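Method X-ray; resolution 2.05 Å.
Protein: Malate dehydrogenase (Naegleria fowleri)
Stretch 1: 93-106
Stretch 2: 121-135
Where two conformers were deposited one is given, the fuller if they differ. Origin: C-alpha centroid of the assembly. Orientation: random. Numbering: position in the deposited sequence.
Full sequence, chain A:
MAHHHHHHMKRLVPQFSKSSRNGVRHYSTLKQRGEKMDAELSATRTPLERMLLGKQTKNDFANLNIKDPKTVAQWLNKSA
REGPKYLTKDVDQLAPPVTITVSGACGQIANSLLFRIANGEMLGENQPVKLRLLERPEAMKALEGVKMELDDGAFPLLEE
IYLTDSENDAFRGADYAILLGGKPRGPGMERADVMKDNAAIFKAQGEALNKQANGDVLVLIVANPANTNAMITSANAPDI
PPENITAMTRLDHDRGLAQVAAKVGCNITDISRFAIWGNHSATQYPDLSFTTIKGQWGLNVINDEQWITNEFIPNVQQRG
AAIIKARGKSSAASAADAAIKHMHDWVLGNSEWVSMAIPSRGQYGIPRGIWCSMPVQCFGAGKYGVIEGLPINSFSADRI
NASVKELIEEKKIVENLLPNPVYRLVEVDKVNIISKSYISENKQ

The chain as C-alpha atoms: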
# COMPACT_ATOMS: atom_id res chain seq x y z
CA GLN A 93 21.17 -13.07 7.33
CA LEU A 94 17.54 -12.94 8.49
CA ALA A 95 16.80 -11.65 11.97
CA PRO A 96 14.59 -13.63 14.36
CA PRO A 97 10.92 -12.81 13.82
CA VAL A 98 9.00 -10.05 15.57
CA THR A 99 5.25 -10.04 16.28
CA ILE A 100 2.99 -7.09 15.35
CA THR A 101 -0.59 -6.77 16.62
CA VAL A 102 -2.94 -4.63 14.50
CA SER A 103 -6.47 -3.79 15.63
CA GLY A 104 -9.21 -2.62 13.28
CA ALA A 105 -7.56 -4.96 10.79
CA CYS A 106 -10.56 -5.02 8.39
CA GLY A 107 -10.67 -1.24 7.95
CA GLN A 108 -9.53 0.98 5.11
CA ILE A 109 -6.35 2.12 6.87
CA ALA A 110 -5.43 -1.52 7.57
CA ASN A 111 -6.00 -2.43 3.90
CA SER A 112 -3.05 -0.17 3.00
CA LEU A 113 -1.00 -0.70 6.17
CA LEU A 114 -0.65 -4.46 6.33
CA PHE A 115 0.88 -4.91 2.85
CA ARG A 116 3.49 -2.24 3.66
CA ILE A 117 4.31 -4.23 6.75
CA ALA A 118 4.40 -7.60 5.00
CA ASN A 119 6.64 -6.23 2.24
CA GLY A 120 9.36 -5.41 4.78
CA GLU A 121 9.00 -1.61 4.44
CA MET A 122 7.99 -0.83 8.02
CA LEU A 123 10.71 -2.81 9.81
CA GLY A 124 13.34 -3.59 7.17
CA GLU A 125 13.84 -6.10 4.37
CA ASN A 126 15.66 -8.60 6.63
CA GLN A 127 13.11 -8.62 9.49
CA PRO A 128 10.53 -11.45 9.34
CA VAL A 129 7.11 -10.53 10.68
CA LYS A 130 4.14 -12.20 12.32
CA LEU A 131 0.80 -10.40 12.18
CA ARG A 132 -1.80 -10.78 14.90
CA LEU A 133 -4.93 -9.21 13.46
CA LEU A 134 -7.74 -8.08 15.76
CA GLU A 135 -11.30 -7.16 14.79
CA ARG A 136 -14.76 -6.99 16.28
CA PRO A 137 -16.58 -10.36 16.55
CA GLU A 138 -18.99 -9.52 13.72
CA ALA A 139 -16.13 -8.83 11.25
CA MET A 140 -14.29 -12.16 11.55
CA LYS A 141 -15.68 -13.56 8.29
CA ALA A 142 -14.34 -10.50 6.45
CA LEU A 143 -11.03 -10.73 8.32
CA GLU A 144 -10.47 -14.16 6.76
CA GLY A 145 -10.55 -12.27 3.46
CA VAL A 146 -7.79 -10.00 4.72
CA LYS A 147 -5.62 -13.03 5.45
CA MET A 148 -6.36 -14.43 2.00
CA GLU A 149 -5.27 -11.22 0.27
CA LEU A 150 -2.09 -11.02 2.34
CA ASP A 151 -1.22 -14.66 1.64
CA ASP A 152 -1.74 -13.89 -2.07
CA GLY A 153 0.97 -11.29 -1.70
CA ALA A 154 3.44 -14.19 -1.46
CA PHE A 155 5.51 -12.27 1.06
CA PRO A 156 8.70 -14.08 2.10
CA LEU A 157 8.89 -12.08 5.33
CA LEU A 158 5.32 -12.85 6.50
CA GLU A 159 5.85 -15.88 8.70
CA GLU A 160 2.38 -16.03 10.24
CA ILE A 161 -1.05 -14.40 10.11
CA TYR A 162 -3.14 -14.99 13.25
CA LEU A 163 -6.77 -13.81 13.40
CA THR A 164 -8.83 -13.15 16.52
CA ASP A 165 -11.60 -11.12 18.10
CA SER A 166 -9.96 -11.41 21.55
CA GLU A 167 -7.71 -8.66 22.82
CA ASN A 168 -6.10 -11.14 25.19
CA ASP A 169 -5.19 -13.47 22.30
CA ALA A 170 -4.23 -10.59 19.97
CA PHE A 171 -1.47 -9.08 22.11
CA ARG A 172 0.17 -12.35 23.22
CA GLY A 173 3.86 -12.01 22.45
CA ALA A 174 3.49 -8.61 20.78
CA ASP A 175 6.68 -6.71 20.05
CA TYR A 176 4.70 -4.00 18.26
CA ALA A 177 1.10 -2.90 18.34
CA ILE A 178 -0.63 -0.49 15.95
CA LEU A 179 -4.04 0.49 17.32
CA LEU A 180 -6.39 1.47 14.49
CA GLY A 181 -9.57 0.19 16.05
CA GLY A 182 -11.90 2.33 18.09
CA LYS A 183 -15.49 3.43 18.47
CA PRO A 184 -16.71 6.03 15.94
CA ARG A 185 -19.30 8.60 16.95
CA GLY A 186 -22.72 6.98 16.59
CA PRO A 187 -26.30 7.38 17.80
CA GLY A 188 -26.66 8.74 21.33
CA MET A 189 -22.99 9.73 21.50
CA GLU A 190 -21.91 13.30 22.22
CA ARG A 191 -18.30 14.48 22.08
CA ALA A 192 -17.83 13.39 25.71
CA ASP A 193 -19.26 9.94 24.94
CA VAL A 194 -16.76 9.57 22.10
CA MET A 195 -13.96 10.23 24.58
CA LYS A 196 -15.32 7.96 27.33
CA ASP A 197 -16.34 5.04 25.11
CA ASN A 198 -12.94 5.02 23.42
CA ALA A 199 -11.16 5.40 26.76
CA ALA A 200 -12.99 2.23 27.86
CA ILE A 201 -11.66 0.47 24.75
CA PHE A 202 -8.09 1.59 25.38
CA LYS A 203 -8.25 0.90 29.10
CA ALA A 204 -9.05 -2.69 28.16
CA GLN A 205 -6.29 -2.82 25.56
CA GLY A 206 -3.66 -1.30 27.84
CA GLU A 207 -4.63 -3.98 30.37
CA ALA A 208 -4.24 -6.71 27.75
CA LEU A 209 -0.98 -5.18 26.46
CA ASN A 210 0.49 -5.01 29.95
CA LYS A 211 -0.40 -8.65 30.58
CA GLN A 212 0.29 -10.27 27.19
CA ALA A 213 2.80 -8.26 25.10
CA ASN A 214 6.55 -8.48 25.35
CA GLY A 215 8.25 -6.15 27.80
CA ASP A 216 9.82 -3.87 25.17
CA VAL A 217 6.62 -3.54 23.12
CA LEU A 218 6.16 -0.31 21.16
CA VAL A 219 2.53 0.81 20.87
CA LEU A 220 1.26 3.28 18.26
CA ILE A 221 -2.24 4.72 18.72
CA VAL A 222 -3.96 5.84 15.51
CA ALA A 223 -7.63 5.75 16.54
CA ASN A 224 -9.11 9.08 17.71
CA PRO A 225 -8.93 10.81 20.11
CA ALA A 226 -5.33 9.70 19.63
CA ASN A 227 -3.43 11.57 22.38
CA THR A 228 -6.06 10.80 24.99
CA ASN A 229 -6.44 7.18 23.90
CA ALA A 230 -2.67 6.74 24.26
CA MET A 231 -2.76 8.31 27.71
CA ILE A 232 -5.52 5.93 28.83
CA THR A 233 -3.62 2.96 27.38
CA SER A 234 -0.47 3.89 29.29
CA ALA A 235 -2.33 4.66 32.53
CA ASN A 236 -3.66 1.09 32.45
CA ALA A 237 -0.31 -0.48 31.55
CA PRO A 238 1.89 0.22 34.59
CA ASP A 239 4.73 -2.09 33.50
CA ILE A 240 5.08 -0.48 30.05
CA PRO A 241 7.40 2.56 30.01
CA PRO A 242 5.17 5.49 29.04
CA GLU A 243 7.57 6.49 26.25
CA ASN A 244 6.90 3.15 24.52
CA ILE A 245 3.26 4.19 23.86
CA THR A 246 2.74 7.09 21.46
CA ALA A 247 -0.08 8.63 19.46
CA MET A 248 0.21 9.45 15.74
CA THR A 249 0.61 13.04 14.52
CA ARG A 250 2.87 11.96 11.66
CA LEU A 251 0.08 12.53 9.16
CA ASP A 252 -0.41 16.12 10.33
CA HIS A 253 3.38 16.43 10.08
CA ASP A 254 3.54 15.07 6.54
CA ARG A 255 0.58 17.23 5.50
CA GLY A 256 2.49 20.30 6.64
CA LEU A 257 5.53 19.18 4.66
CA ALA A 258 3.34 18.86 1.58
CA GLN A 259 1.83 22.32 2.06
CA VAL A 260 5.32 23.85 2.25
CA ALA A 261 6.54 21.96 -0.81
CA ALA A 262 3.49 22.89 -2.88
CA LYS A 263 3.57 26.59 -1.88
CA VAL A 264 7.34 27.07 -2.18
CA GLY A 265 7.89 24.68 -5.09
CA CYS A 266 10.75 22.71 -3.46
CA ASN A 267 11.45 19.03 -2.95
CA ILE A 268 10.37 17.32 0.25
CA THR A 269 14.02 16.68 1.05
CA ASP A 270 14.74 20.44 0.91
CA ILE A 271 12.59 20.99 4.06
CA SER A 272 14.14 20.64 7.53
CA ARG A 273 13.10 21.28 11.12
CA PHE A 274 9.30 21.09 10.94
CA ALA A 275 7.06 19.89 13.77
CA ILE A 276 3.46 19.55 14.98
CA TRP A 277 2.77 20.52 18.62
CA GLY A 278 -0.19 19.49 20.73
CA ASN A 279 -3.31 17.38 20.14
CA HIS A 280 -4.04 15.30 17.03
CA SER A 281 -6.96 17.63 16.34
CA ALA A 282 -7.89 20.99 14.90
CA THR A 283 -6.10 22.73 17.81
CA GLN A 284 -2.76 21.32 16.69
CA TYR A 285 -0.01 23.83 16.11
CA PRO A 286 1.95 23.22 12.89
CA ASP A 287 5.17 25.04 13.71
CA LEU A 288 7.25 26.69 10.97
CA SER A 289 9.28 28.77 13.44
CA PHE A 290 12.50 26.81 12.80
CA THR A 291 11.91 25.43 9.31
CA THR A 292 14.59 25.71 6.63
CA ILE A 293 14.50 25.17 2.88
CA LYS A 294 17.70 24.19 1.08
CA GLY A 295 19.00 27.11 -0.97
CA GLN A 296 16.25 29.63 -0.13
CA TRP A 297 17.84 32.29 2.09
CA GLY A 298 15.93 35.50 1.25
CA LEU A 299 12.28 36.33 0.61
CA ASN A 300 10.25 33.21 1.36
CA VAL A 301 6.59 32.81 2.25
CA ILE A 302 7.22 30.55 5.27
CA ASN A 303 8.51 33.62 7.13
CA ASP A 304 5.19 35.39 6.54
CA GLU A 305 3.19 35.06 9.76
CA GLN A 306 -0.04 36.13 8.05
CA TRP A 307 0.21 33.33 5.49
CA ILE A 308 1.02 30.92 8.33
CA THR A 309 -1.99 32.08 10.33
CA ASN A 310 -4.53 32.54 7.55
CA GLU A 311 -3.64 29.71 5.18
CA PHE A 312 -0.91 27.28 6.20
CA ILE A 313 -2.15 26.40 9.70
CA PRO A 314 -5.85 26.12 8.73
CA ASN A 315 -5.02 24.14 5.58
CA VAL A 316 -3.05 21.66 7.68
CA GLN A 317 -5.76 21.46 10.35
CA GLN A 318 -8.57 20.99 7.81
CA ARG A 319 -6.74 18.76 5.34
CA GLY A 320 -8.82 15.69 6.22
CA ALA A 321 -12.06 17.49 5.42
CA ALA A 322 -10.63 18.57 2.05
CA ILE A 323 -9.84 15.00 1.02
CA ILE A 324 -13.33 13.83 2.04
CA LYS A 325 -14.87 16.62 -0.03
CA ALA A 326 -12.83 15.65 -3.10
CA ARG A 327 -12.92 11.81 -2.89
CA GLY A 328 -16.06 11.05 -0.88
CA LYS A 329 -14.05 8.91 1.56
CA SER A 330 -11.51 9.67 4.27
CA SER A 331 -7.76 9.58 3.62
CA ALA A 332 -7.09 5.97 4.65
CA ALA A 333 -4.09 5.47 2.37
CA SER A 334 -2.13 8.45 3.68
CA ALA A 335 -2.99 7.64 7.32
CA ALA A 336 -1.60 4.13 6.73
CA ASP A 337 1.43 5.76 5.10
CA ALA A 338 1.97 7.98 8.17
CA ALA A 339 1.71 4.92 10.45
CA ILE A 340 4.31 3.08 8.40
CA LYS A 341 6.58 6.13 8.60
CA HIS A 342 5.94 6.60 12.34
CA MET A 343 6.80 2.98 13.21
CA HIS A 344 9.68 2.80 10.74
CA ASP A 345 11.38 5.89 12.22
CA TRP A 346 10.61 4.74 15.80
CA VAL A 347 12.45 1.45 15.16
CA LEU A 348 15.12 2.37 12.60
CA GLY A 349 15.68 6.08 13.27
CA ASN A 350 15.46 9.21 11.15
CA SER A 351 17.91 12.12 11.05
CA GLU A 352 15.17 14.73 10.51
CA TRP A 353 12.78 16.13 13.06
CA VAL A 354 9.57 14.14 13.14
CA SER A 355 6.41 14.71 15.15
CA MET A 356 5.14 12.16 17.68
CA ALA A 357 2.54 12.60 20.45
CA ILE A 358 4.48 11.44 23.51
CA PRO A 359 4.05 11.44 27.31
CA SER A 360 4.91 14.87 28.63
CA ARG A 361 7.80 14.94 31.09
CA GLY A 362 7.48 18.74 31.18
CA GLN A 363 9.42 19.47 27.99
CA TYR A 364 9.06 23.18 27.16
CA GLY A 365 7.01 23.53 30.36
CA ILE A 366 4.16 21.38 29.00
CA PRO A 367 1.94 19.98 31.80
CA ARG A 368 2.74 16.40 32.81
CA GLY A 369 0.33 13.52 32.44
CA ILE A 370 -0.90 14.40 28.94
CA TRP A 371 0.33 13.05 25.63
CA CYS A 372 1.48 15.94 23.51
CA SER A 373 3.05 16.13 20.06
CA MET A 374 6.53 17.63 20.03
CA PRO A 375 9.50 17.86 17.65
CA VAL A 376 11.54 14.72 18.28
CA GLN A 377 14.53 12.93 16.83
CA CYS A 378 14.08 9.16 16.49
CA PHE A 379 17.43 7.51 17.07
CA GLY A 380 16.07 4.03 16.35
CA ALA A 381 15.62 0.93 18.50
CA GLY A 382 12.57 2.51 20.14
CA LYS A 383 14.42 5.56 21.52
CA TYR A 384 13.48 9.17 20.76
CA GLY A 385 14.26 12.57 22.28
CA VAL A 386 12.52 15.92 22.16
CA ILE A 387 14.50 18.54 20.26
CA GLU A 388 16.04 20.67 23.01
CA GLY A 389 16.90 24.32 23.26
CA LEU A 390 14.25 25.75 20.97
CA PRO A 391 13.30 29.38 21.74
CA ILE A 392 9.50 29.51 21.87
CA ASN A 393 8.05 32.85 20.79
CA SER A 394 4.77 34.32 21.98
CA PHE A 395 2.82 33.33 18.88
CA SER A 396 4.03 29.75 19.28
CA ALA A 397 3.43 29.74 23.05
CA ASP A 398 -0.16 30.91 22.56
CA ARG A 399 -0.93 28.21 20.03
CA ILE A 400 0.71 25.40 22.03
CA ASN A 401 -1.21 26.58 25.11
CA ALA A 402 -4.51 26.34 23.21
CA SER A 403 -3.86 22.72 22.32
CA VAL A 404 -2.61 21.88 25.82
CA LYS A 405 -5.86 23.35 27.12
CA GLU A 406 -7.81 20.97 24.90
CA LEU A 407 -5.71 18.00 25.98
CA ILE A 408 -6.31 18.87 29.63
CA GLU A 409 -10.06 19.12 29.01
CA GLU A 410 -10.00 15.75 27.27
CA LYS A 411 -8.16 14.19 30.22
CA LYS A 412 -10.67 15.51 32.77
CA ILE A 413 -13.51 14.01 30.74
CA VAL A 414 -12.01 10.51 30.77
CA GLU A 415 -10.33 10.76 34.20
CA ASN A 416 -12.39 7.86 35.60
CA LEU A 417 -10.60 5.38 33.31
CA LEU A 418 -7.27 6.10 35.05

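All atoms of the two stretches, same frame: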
# COMPACT_ATOMS: atom_id res chain seq x y z
N GLN A 93 21.43 -14.35 7.97
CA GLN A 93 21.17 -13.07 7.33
C GLN A 93 19.82 -12.49 7.78
O GLN A 93 19.67 -11.28 7.94
CB GLN A 93 21.20 -13.21 5.80
N LEU A 94 18.83 -13.37 7.98
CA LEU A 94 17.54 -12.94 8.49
C LEU A 94 17.54 -12.86 10.01
O LEU A 94 18.06 -13.74 10.70
CB LEU A 94 16.43 -13.90 8.04
CG LEU A 94 15.92 -13.83 6.60
CD1 LEU A 94 14.74 -14.76 6.43
CD2 LEU A 94 15.55 -12.40 6.24
N ALA A 95 16.93 -11.80 10.54
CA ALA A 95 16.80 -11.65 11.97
C ALA A 95 15.74 -12.62 12.49
O ALA A 95 14.96 -13.17 11.71
CB ALA A 95 16.42 -10.21 12.31
N PRO A 96 15.71 -12.87 13.79
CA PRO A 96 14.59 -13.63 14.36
C PRO A 96 13.31 -12.84 14.20
O PRO A 96 13.33 -11.60 14.10
CB PRO A 96 14.99 -13.79 15.83
CG PRO A 96 15.96 -12.70 16.08
CD PRO A 96 16.72 -12.54 14.81
N PRO A 97 12.17 -13.52 14.11
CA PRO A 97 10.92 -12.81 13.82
C PRO A 97 10.45 -11.93 14.96
O PRO A 97 10.73 -12.19 16.14
CB PRO A 97 9.93 -13.95 13.54
CG PRO A 97 10.49 -15.12 14.26
CD PRO A 97 11.98 -14.98 14.19
N VAL A 98 9.72 -10.88 14.60
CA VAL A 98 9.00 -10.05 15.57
C VAL A 98 7.50 -10.20 15.29
O VAL A 98 7.08 -10.55 14.18
CB VAL A 98 9.42 -8.57 15.50
CG1 VAL A 98 10.92 -8.45 15.73
CG2 VAL A 98 9.01 -7.98 14.14
N THR A 99 6.70 -9.92 16.32
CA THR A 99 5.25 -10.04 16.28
C THR A 99 4.59 -8.66 16.35
O THR A 99 4.89 -7.88 17.26
CB THR A 99 4.79 -10.90 17.46
OG1 THR A 99 5.30 -12.21 17.31
CG2 THR A 99 3.27 -10.97 17.53
N ILE A 100 3.68 -8.38 15.42
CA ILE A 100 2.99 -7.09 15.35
C ILE A 100 1.49 -7.33 15.48
O ILE A 100 0.90 -8.04 14.65
CB ILE A 100 3.29 -6.35 14.04
CG1 ILE A 100 4.79 -6.31 13.74
CG2 ILE A 100 2.74 -4.93 14.10
CD1 ILE A 100 5.08 -6.35 12.22
N THR A 101 0.86 -6.71 16.47
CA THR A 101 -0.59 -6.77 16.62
C THR A 101 -1.23 -5.53 15.99
O THR A 101 -0.83 -4.41 16.29
CB THR A 101 -0.98 -6.85 18.10
OG1 THR A 101 -0.31 -7.95 18.71
CG2 THR A 101 -2.48 -7.03 18.25
N VAL A 102 -2.24 -5.74 15.15
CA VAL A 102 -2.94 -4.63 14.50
C VAL A 102 -4.43 -4.80 14.78
O VAL A 102 -5.01 -5.84 14.44
CB VAL A 102 -2.68 -4.56 12.99
CG1 VAL A 102 -3.45 -3.38 12.38
CG2 VAL A 102 -1.19 -4.42 12.69
N SER A 103 -5.03 -3.80 15.42
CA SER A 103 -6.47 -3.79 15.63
C SER A 103 -7.16 -3.11 14.44
O SER A 103 -6.51 -2.58 13.54
CB SER A 103 -6.81 -3.11 16.95
OG SER A 103 -6.54 -1.71 16.87
N GLY A 104 -8.48 -3.17 14.42
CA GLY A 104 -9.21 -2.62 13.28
C GLY A 104 -8.72 -3.15 11.95
O GLY A 104 -8.72 -2.41 10.96
N ALA A 105 -8.32 -4.42 11.91
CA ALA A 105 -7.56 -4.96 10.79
C ALA A 105 -8.39 -5.14 9.51
O ALA A 105 -7.81 -5.48 8.48
CB ALA A 105 -6.93 -6.29 11.18
N CYS A 106 -9.70 -4.95 9.55
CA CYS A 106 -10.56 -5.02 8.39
C CYS A 106 -10.82 -3.66 7.77
O CYS A 106 -11.43 -3.58 6.70
CB CYS A 106 -11.91 -5.64 8.77
SG CYS A 106 -11.93 -7.44 8.66
N GLU A 121 8.73 -3.05 4.44
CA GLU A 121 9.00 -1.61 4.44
C GLU A 121 9.02 -1.03 5.85
O GLU A 121 9.88 -0.21 6.18
CB GLU A 121 7.97 -0.88 3.57
CG GLU A 121 8.15 0.64 3.47
CD GLU A 121 7.06 1.28 2.62
OE1 GLU A 121 6.20 0.52 2.10
OE2 GLU A 121 7.04 2.53 2.49
N MET A 122 8.08 -1.44 6.70
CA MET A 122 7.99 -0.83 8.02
C MET A 122 9.21 -1.14 8.87
O MET A 122 9.77 -0.24 9.52
CB MET A 122 6.72 -1.29 8.73
CG MET A 122 6.55 -0.56 10.06
SD MET A 122 4.94 -0.85 10.80
CE MET A 122 5.24 -2.42 11.61
N LEU A 123 9.67 -2.39 8.88
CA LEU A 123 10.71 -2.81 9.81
C LEU A 123 12.02 -3.22 9.16
O LEU A 123 12.97 -3.54 9.89
CB LEU A 123 10.21 -3.97 10.70
CG LEU A 123 9.00 -3.66 11.59
CD1 LEU A 123 8.60 -4.85 12.48
CD2 LEU A 123 9.25 -2.40 12.43
N GLY A 124 12.10 -3.24 7.83
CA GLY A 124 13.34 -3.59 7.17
C GLY A 124 13.23 -4.90 6.41
O GLY A 124 12.52 -5.83 6.81
N GLU A 125 13.97 -4.98 5.29
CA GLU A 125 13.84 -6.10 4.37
C GLU A 125 14.37 -7.42 4.93
O GLU A 125 14.07 -8.47 4.36
CB GLU A 125 14.57 -5.79 3.06
N ASN A 126 15.12 -7.39 6.03
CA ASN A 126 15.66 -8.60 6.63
C ASN A 126 15.01 -8.94 7.96
O ASN A 126 15.57 -9.72 8.74
CB ASN A 126 17.17 -8.47 6.77
CG ASN A 126 17.88 -8.47 5.42
OD1 ASN A 126 17.67 -9.35 4.59
ND2 ASN A 126 18.71 -7.45 5.19
N GLN A 127 13.81 -8.42 8.23
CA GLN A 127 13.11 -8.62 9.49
C GLN A 127 11.81 -9.38 9.26
O GLN A 127 10.79 -8.76 8.89
CB GLN A 127 12.83 -7.28 10.17
CG GLN A 127 12.06 -7.41 11.48
CD GLN A 127 12.80 -8.28 12.48
OE1 GLN A 127 13.80 -7.86 13.03
NE2 GLN A 127 12.31 -9.48 12.69
N PRO A 128 11.78 -10.69 9.48
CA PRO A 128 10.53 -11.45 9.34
C PRO A 128 9.47 -10.97 10.32
O PRO A 128 9.76 -10.56 11.44
CB PRO A 128 10.95 -12.89 9.67
CG PRO A 128 12.42 -12.93 9.44
CD PRO A 128 12.92 -11.57 9.81
N VAL A 129 8.21 -11.07 9.89
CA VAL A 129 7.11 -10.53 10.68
C VAL A 129 6.01 -11.56 10.86
O VAL A 129 5.80 -12.44 10.02
CB VAL A 129 6.53 -9.24 10.04
CG1 VAL A 129 7.57 -8.16 10.05
CG2 VAL A 129 6.11 -9.51 8.61
N LYS A 130 5.36 -11.48 12.01
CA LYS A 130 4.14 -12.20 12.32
C LYS A 130 3.06 -11.19 12.65
O LYS A 130 3.26 -10.31 13.50
CB LYS A 130 4.33 -13.17 13.48
CG LYS A 130 5.40 -14.22 13.24
CD LYS A 130 5.50 -15.18 14.41
CE LYS A 130 6.63 -16.18 14.18
NZ LYS A 130 6.63 -17.24 15.22
N LEU A 131 1.91 -11.32 12.00
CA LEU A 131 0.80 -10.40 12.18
C LEU A 131 -0.26 -11.06 13.04
O LEU A 131 -0.70 -12.17 12.75
CB LEU A 131 0.21 -10.00 10.83
CG LEU A 131 1.05 -9.06 9.96
CD1 LEU A 131 0.39 -8.89 8.58
CD2 LEU A 131 1.19 -7.75 10.65
N ARG A 132 -0.67 -10.37 14.10
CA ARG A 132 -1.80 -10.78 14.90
C ARG A 132 -2.88 -9.74 14.69
O ARG A 132 -2.76 -8.60 15.17
CB ARG A 132 -1.41 -10.93 16.37
CG ARG A 132 -0.35 -12.02 16.60
CD ARG A 132 -0.04 -12.23 18.09
NE ARG A 132 -1.04 -13.03 18.77
CZ ARG A 132 -1.04 -14.37 18.77
NH1 ARG A 132 -0.20 -15.03 17.98
NH2 ARG A 132 -1.98 -15.04 19.44
N LEU A 133 -3.93 -10.12 13.99
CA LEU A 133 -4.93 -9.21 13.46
C LEU A 133 -6.18 -9.29 14.31
O LEU A 133 -6.77 -10.37 14.45
CB LEU A 133 -5.26 -9.56 12.01
CG LEU A 133 -4.08 -9.59 11.06
CD1 LEU A 133 -4.55 -9.86 9.63
CD2 LEU A 133 -3.35 -8.23 11.15
N LEU A 134 -6.61 -8.15 14.84
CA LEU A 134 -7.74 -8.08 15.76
C LEU A 134 -8.89 -7.32 15.12
O LEU A 134 -8.69 -6.29 14.47
CB LEU A 134 -7.33 -7.37 17.06
CG LEU A 134 -8.47 -7.05 18.02
CD1 LEU A 134 -9.07 -8.36 18.47
CD2 LEU A 134 -7.99 -6.25 19.21
N GLU A 135 -10.11 -7.83 15.29
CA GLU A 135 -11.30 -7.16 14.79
C GLU A 135 -12.44 -7.43 15.76
O GLU A 135 -12.34 -8.25 16.67
CB GLU A 135 -11.68 -7.64 13.37
CG GLU A 135 -11.34 -6.66 12.24
CD GLU A 135 -12.05 -5.30 12.37
OE1 GLU A 135 -13.07 -5.19 13.09
OE2 GLU A 135 -11.57 -4.32 11.76

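Two neighbouring parallel strands, 98-102 and 129-134, form the frame of this contact, and their side chains sort onto two faces. The backbones are laced alternately: Ile 100 N donates to Lys 130 O (2.8 Å), Arg 132 N to Ile 100 O (2.9 Å), Val 102 N to Arg 132 O (2.9 Å) and Leu 134 N to Val 102 O (2.8 Å).

On the face carrying Val 98, Ile 100, Val 129 and Leu 131, the contact is a greasy pocket. Ile 100 is its main bump: its CD1 reaches into a hollow lined by Met 122 CE (4.0 Å), Leu 123 CD1 (3.8 Å) and Val 129 CG1 (3.8 Å). A beta-branched residue with a long arm suits this site, since Ile 100 CB stays near the neighbouring strand, 4.2 Å from Leu 131 CD2, while the tip extends to the loop. Val 98 packs beside it, CG2 lying 3.6 Å from Leu 123 CD1. Farther along, Ala 105 CB, a lone methyl, lies 3.8 Å from Leu 133 CB.

The other face is more polar. Thr 99 lays its CG2 methyl 3.6 Å from Arg 132 CD, using the aliphatic part of the arginine, whose end leads away to partners elsewhere in the structure.

Before the strands, a type I turn from Gly 124 to Gln 127 brings Asn 126 O to Ala 95 N (3.1 Å, a hydrogen bond). Pro 128 has no amide hydrogen to offer Pro 96 O, and the side chain of Gln 127 serves that oxygen, NE2 donating to Pro 96 O (2.7 Å) and to Pro 128 O (3.0 Å). Pro 97 and Pro 128 touch ring to ring, CB to CB at 4.1 Å.

At the far end Gly 104, whose positive phi favours glycine, leads into a bend where Ala 105 N donates to Leu 134 O (3.2 Å) and Cys 106 N to Glu 135 OE2 (3.0 Å).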